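Local coordinates for protein diphosphomevalonate decarboxylase, putative (Trypanosoma brucei, PDB 2HKE) that probably catalyses the ATP-dependent decarboxylation of (R)-5-diphosphomevalonate to isopentenyl diphosphate, a precursor of sterols and other isoprenoids, at residues 115-127 and 135-147. The protein carries 1 engineered substitution. Sequence-based numbering, arbitrary orientation.
Sequences SASGYCAMSAALI and NVSMLARLGSGSA. With SO4 (sulfate ion), chain C.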
ATOM      1  N   SER A 115       1.713  -6.142  -5.009  1.00 35.28           N
ATOM      2  CA  SER A 115       3.093  -6.006  -5.515  1.00 34.96           C
ATOM      3  C   SER A 115       3.998  -5.310  -4.494  1.00 33.45           C
ATOM      4  O   SER A 115       5.171  -5.677  -4.326  1.00 35.68           O
ATOM      5  CB  SER A 115       3.110  -5.256  -6.852  1.00 35.99           C
ATOM      6  OG  SER A 115       3.160  -3.865  -6.595  1.00 39.85           O
ATOM      7  N   ALA A 116       3.455  -4.337  -3.780  1.00 31.41           N
ATOM      8  CA  ALA A 116       4.194  -3.656  -2.716  1.00 29.80           C
ATOM      9  C   ALA A 116       4.663  -4.654  -1.669  1.00 28.00           C
ATOM     10  O   ALA A 116       5.817  -4.645  -1.243  1.00 26.77           O
ATOM     11  CB  ALA A 116       3.317  -2.623  -2.042  1.00 30.83           C
ATOM     12  N   SER A 117       3.739  -5.490  -1.228  1.00 23.97           N
ATOM     13  CA  SER A 117       4.051  -6.446  -0.178  1.00 22.98           C
ATOM     14  C   SER A 117       4.986  -7.543  -0.699  1.00 21.99           C
ATOM     15  O   SER A 117       5.935  -7.977   0.011  1.00 22.31           O
ATOM     16  CB  SER A 117       2.745  -6.986   0.384  1.00 21.84           C
ATOM     17  OG  SER A 117       1.966  -7.603  -0.634  1.00 22.83           O
ATOM     18  N   GLY A 118       4.764  -7.952  -1.940  1.00 20.91           N
ATOM     19  CA  GLY A 118       5.548  -9.010  -2.574  1.00 21.00           C
ATOM     20  C   GLY A 118       7.009  -8.654  -2.762  1.00 20.64           C
ATOM     21  O   GLY A 118       7.900  -9.425  -2.420  1.00 20.33           O
ATOM     22  N   TYR A 119       7.280  -7.468  -3.285  1.00 19.35           N
ATOM     23  CA  TYR A 119       8.647  -7.033  -3.463  1.00 20.02           C
ATOM     24  C   TYR A 119       9.325  -6.760  -2.131  1.00 19.82           C
ATOM     25  O   TYR A 119      10.538  -6.991  -1.987  1.00 20.15           O
ATOM     26  CB  TYR A 119       8.686  -5.784  -4.340  1.00 21.41           C
ATOM     27  CG  TYR A 119       8.514  -6.144  -5.795  1.00 22.89           C
ATOM     28  CD1 TYR A 119       9.457  -6.917  -6.432  1.00 26.55           C
ATOM     29  CD2 TYR A 119       7.432  -5.673  -6.541  1.00 27.18           C
ATOM     30  CE1 TYR A 119       9.357  -7.220  -7.780  1.00 26.90           C
ATOM     31  CE2 TYR A 119       7.304  -6.004  -7.913  1.00 28.35           C
ATOM     32  CZ  TYR A 119       8.285  -6.779  -8.495  1.00 28.02           C
ATOM     33  OH  TYR A 119       8.257  -7.147  -9.818  1.00 34.03           O
ATOM     34  N   CYS A 120       8.569  -6.253  -1.173  1.00 19.08           N
ATOM     35  CA  CYS A 120       9.148  -6.047   0.169  1.00 19.51           C
ATOM     36  C   CYS A 120       9.530  -7.396   0.795  1.00 19.87           C
ATOM     37  O   CYS A 120      10.631  -7.556   1.310  1.00 19.84           O
ATOM     38  CB  CYS A 120       8.197  -5.313   1.039  1.00 19.45           C
ATOM     39  SG  CYS A 120       8.914  -4.806   2.603  1.00 23.59           S
ATOM     40  N   ALA A 121       8.630  -8.368   0.756  1.00 19.36           N
ATOM     41  CA  ALA A 121       8.945  -9.684   1.332  1.00 20.06           C
ATOM     42  C   ALA A 121      10.151 -10.307   0.618  1.00 20.87           C
ATOM     43  O   ALA A 121      11.030 -10.905   1.261  1.00 20.93           O
ATOM     44  CB  ALA A 121       7.713 -10.582   1.259  1.00 21.06           C
ATOM     45  N   MET A 122      10.209 -10.182  -0.704  1.00 20.54           N
ATOM     46  CA  MET A 122      11.336 -10.730  -1.463  1.00 22.33           C
ATOM     47  C   MET A 122      12.654 -10.025  -1.136  1.00 21.40           C
ATOM     48  O   MET A 122      13.707 -10.658  -0.998  1.00 21.08           O
ATOM     49  CB  MET A 122      11.040 -10.628  -2.953  1.00 21.17           C
ATOM     50  CG  MET A 122      12.035 -11.313  -3.804  1.00 24.70           C
ATOM     51  SD  MET A 122      11.729 -11.070  -5.547  1.00 30.46           S
ATOM     52  CE  MET A 122       9.998 -11.520  -5.699  1.00 31.03           C
ATOM     53  N   SER A 123      12.605  -8.701  -1.082  1.00 21.35           N
ATOM     54  CA  SER A 123      13.780  -7.897  -0.649  1.00 21.23           C
ATOM     55  C   SER A 123      14.345  -8.386   0.691  1.00 21.36           C
ATOM     56  O   SER A 123      15.546  -8.675   0.814  1.00 20.90           O
ATOM     57  CB  SER A 123      13.421  -6.397  -0.483  1.00 21.21           C
ATOM     58  OG  SER A 123      14.500  -5.734   0.163  1.00 20.55           O
ATOM     59  N   ALA A 124      13.480  -8.500   1.686  1.00 19.92           N
ATOM     60  CA  ALA A 124      13.927  -8.888   3.029  1.00 21.27           C
ATOM     61  C   ALA A 124      14.486 -10.318   3.062  1.00 20.76           C
ATOM     62  O   ALA A 124      15.500 -10.551   3.688  1.00 22.65           O
ATOM     63  CB  ALA A 124      12.799  -8.749   4.064  1.00 20.50           C
ATOM     64  N   ALA A 125      13.842 -11.247   2.347  1.00 20.40           N
ATOM     65  CA  ALA A 125      14.300 -12.644   2.284  1.00 20.59           C
ATOM     66  C   ALA A 125      15.651 -12.728   1.588  1.00 21.23           C
ATOM     67  O   ALA A 125      16.536 -13.441   2.047  1.00 22.16           O
ATOM     68  CB  ALA A 125      13.243 -13.539   1.561  1.00 20.53           C
ATOM     69  N   LEU A 126      15.827 -11.997   0.491  1.00 20.80           N
ATOM     70  CA  LEU A 126      17.052 -12.027  -0.261  1.00 20.54           C
ATOM     71  C   LEU A 126      18.214 -11.442   0.532  1.00 20.66           C
ATOM     72  O   LEU A 126      19.324 -11.963   0.489  1.00 20.93           O
ATOM     73  CB  LEU A 126      16.914 -11.274  -1.579  1.00 20.28           C
ATOM     74  CG  LEU A 126      16.133 -11.992  -2.664  1.00 19.80           C
ATOM     75  CD1 LEU A 126      15.755 -11.030  -3.796  1.00 24.06           C
ATOM     76  CD2 LEU A 126      16.939 -13.202  -3.154  1.00 21.56           C
ATOM     77  N   ILE A 127      17.963 -10.343   1.219  1.00 20.58           N
ATOM     78  CA  ILE A 127      19.009  -9.632   1.954  1.00 21.10           C
ATOM     79  C   ILE A 127      19.490 -10.566   3.091  1.00 21.47           C
ATOM     80  O   ILE A 127      20.671 -10.649   3.325  1.00 22.78           O
ATOM     81  CB  ILE A 127      18.508  -8.286   2.508  1.00 20.49           C
ATOM     82  CG1 ILE A 127      18.466  -7.230   1.393  1.00 20.31           C
ATOM     83  CG2 ILE A 127      19.398  -7.770   3.645  1.00 21.30           C
ATOM     84  CD1 ILE A 127      17.549  -6.067   1.726  1.00 20.51           C
ATOM     85  N   ASN A 135      19.782  -2.196   2.701  1.00 25.56           N
ATOM     86  CA  ASN A 135      18.634  -2.279   3.569  1.00 25.12           C
ATOM     87  C   ASN A 135      17.377  -2.716   2.807  1.00 23.16           C
ATOM     88  O   ASN A 135      17.291  -2.568   1.575  1.00 22.77           O
ATOM     89  CB  ASN A 135      18.410  -0.986   4.355  1.00 26.99           C
ATOM     90  CG  ASN A 135      18.146   0.198   3.458  1.00 30.66           C
ATOM     91  OD1 ASN A 135      17.061   0.346   2.875  1.00 28.60           O
ATOM     92  ND2 ASN A 135      19.161   1.047   3.325  1.00 37.21           N
ATOM     93  N   VAL A 136      16.436  -3.274   3.554  1.00 23.76           N
ATOM     94  CA  VAL A 136      15.266  -3.851   2.971  1.00 22.91           C
ATOM     95  C   VAL A 136      14.555  -2.809   2.114  1.00 22.59           C
ATOM     96  O   VAL A 136      14.084  -3.143   1.004  1.00 21.47           O
ATOM     97  CB  VAL A 136      14.311  -4.430   4.045  1.00 24.64           C
ATOM     98  CG1 VAL A 136      12.902  -4.730   3.427  1.00 22.65           C
ATOM     99  CG2 VAL A 136      14.943  -5.686   4.673  1.00 22.44           C
ATOM    100  N   SER A 137      14.417  -1.607   2.663  1.00 21.91           N
ATOM    101  CA  SER A 137      13.659  -0.559   1.975  1.00 22.20           C
ATOM    102  C   SER A 137      14.257  -0.208   0.594  1.00 21.57           C
ATOM    103  O   SER A 137      13.532  -0.168  -0.419  1.00 20.00           O
ATOM    104  CB  SER A 137      13.497   0.655   2.878  1.00 22.16           C
ATOM    105  OG  SER A 137      12.816   1.689   2.226  1.00 23.11           O
ATOM    106  N   MET A 138      15.579   0.032   0.523  1.00 21.93           N
ATOM    107  CA  MET A 138      16.194   0.401  -0.746  1.00 23.94           C
ATOM    108  C   MET A 138      16.209  -0.687  -1.786  1.00 22.84           C
ATOM    109  O   MET A 138      16.073  -0.394  -2.973  1.00 22.43           O
ATOM    110  CB  MET A 138      17.608   0.950  -0.528  1.00 24.53           C
ATOM    111  CG  MET A 138      17.554   2.304   0.194  1.00 28.09           C
ATOM    112  SD  MET A 138      19.240   2.985   0.430  1.00 36.55           S
ATOM    113  CE  MET A 138      20.014   2.258  -1.013  1.00 33.48           C
ATOM    114  N   LEU A 139      16.338  -1.936  -1.370  1.00 21.45           N
ATOM    115  CA  LEU A 139      16.237  -3.023  -2.357  1.00 21.03           C
ATOM    116  C   LEU A 139      14.802  -3.213  -2.841  1.00 19.65           C
ATOM    117  O   LEU A 139      14.562  -3.455  -4.017  1.00 20.14           O
ATOM    118  CB  LEU A 139      16.763  -4.311  -1.738  1.00 20.91           C
ATOM    119  CG  LEU A 139      16.923  -5.422  -2.736  1.00 22.26           C
ATOM    120  CD1 LEU A 139      17.945  -5.084  -3.781  1.00 24.43           C
ATOM    121  CD2 LEU A 139      17.248  -6.746  -1.996  1.00 22.88           C
ATOM    122  N   ALA A 140      13.846  -3.123  -1.924  1.00 19.07           N
ATOM    123  CA  ALA A 140      12.427  -3.245  -2.245  1.00 18.75           C
ATOM    124  C   ALA A 140      12.022  -2.165  -3.267  1.00 18.11           C
ATOM    125  O   ALA A 140      11.282  -2.457  -4.182  1.00 17.31           O
ATOM    126  CB  ALA A 140      11.599  -3.118  -0.980  1.00 17.83           C
ATOM    127  N   ARG A 141      12.585  -0.959  -3.117  1.00 17.73           N
ATOM    128  CA  ARG A 141      12.314   0.209  -3.984  1.00 18.05           C
ATOM    129  C   ARG A 141      12.614  -0.091  -5.426  1.00 17.63           C
ATOM    130  O   ARG A 141      11.874   0.316  -6.330  1.00 18.93           O
ATOM    131  CB  ARG A 141      13.187   1.382  -3.523  1.00 17.60           C
ATOM    132  CG  ARG A 141      12.744   2.706  -4.067  1.00 18.62           C
ATOM    133  CD  ARG A 141      13.815   3.761  -3.970  1.00 17.30           C
ATOM    134  NE  ARG A 141      14.883   3.508  -4.922  1.00 16.96           N
ATOM    135  CZ  ARG A 141      16.170   3.395  -4.653  1.00 18.81           C
ATOM    136  NH1 ARG A 141      16.653   3.600  -3.429  1.00 20.82           N
ATOM    137  NH2 ARG A 141      17.014   3.217  -5.638  1.00 21.09           N
ATOM    138  N   LEU A 142      13.690  -0.854  -5.650  1.00 18.60           N
ATOM    139  CA  LEU A 142      14.054  -1.297  -7.004  1.00 18.60           C
ATOM    140  C   LEU A 142      12.988  -2.160  -7.693  1.00 19.66           C
ATOM    141  O   LEU A 142      12.953  -2.248  -8.916  1.00 22.87           O
ATOM    142  CB  LEU A 142      15.380  -2.069  -6.978  1.00 17.71           C
ATOM    143  CG  LEU A 142      16.581  -1.166  -6.684  1.00 18.04           C
ATOM    144  CD1 LEU A 142      17.846  -2.053  -6.532  1.00 19.71           C
ATOM    145  CD2 LEU A 142      16.838  -0.036  -7.722  1.00 19.87           C
ATOM    146  N   GLY A 143      12.246  -2.910  -6.894  1.00 20.39           N
ATOM    147  CA  GLY A 143      11.221  -3.787  -7.366  1.00 19.64           C
ATOM    148  C   GLY A 143       9.951  -3.025  -7.576  1.00 21.13           C
ATOM    149  O   GLY A 143       9.348  -3.181  -8.615  1.00 22.24           O
ATOM    150  N   SER A 144       9.550  -2.215  -6.596  1.00 20.65           N
ATOM    151  CA  SER A 144       8.368  -1.338  -6.706  1.00 21.79           C
ATOM    152  C   SER A 144       8.536  -0.196  -5.737  1.00 21.22           C
ATOM    153  O   SER A 144       8.872  -0.380  -4.571  1.00 20.39           O
ATOM    154  CB  SER A 144       7.035  -2.063  -6.377  1.00 23.37           C
ATOM    155  OG  SER A 144       5.973  -1.159  -6.551  1.00 29.77           O
ATOM    156  N   GLY A 145       8.235   1.011  -6.173  1.00 20.19           N
ATOM    157  CA  GLY A 145       8.430   2.146  -5.282  1.00 20.90           C
ATOM    158  C   GLY A 145       7.669   2.008  -3.980  1.00 20.93           C
ATOM    159  O   GLY A 145       8.243   2.144  -2.903  1.00 21.67           O
ATOM    160  N   SER A 146       6.392   1.666  -4.049  1.00 20.12           N
ATOM    161  CA  SER A 146       5.613   1.601  -2.812  1.00 20.38           C
ATOM    162  C   SER A 146       6.072   0.439  -1.905  1.00 18.90           C
ATOM    163  O   SER A 146       5.854   0.495  -0.709  1.00 18.92           O
ATOM    164  CB  SER A 146       4.132   1.563  -3.157  1.00 21.45           C
ATOM    165  OG  SER A 146       3.754   0.266  -3.464  1.00 29.65           O
ATOM    166  N   ALA A 147       6.779  -0.565  -2.450  1.00 18.66           N
ATOM    167  CA  ALA A 147       7.309  -1.664  -1.606  1.00 18.70           C
ATOM    168  C   ALA A 147       8.263  -1.146  -0.561  1.00 19.16           C
ATOM    169  O   ALA A 147       8.394  -1.717   0.529  1.00 19.86           O
ATOM    170  CB  ALA A 147       7.997  -2.778  -2.455  1.00 18.91           C
TER
HETATM  171  S   SO4 C 381       6.427   1.474  -9.542  1.00 23.93           S
HETATM  172  O1  SO4 C 381       6.650   1.871 -10.919  1.00 24.28           O
HETATM  173  O2  SO4 C 381       5.093   1.849  -9.134  1.00 24.08           O
HETATM  174  O3  SO4 C 381       6.559   0.028  -9.408  1.00 22.99           O
HETATM  175  O4  SO4 C 381       7.381   2.162  -8.670  1.00 23.69           O
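Tyr119 lays one ring face over the Gly143–Ser144 turn of a helix-helix pair in the N-terminal domain of this GHMP-kinase-like fold. Gly143 CA stands 3.9 Å from the centroid of the Tyr119 ring in a CH-pi contact, and Gly143 O lies above the same face, displaced toward the rim. Ser144 CB meets ring atom CD2. The axes of helices 115-127 and 136-143 run at 131° and come within 8.3 Å, a closeness permitted by the small Ala140, whose CB rests near Cys120 CA. Beyond the second helix, Ala147 CB fits against Tyr119 CB at 3.6 Å. Val136 is a knob in the hole formed by Cys120, Ser123, Ala124 and Ile127; its CG2 branch reaches Ala124 CA at 3.7 Å. Ile127 CG1 lies alongside Leu139 CD2, the two side chains running antiparallel. The side of helix 115-127 turned away from this contact packs on strands 5-15 and 48-55 through Ala121 and Ala125, while Tyr119 also touches helix 76-86. A sulfate ion, probably from the crystallisation liquor, accepts from Gly145 N through O4 at 2.9 Å and is also bound by Lys22 and Arg77. The one hydrogen bond between the segments comes from the buried Ser123: its OG, swung anti to its own N (chi1 169°), donates to an in-plane lone pair of Val136 O at 2.8 Å, and the same oxygen also accepts the helical N-H of Ala140.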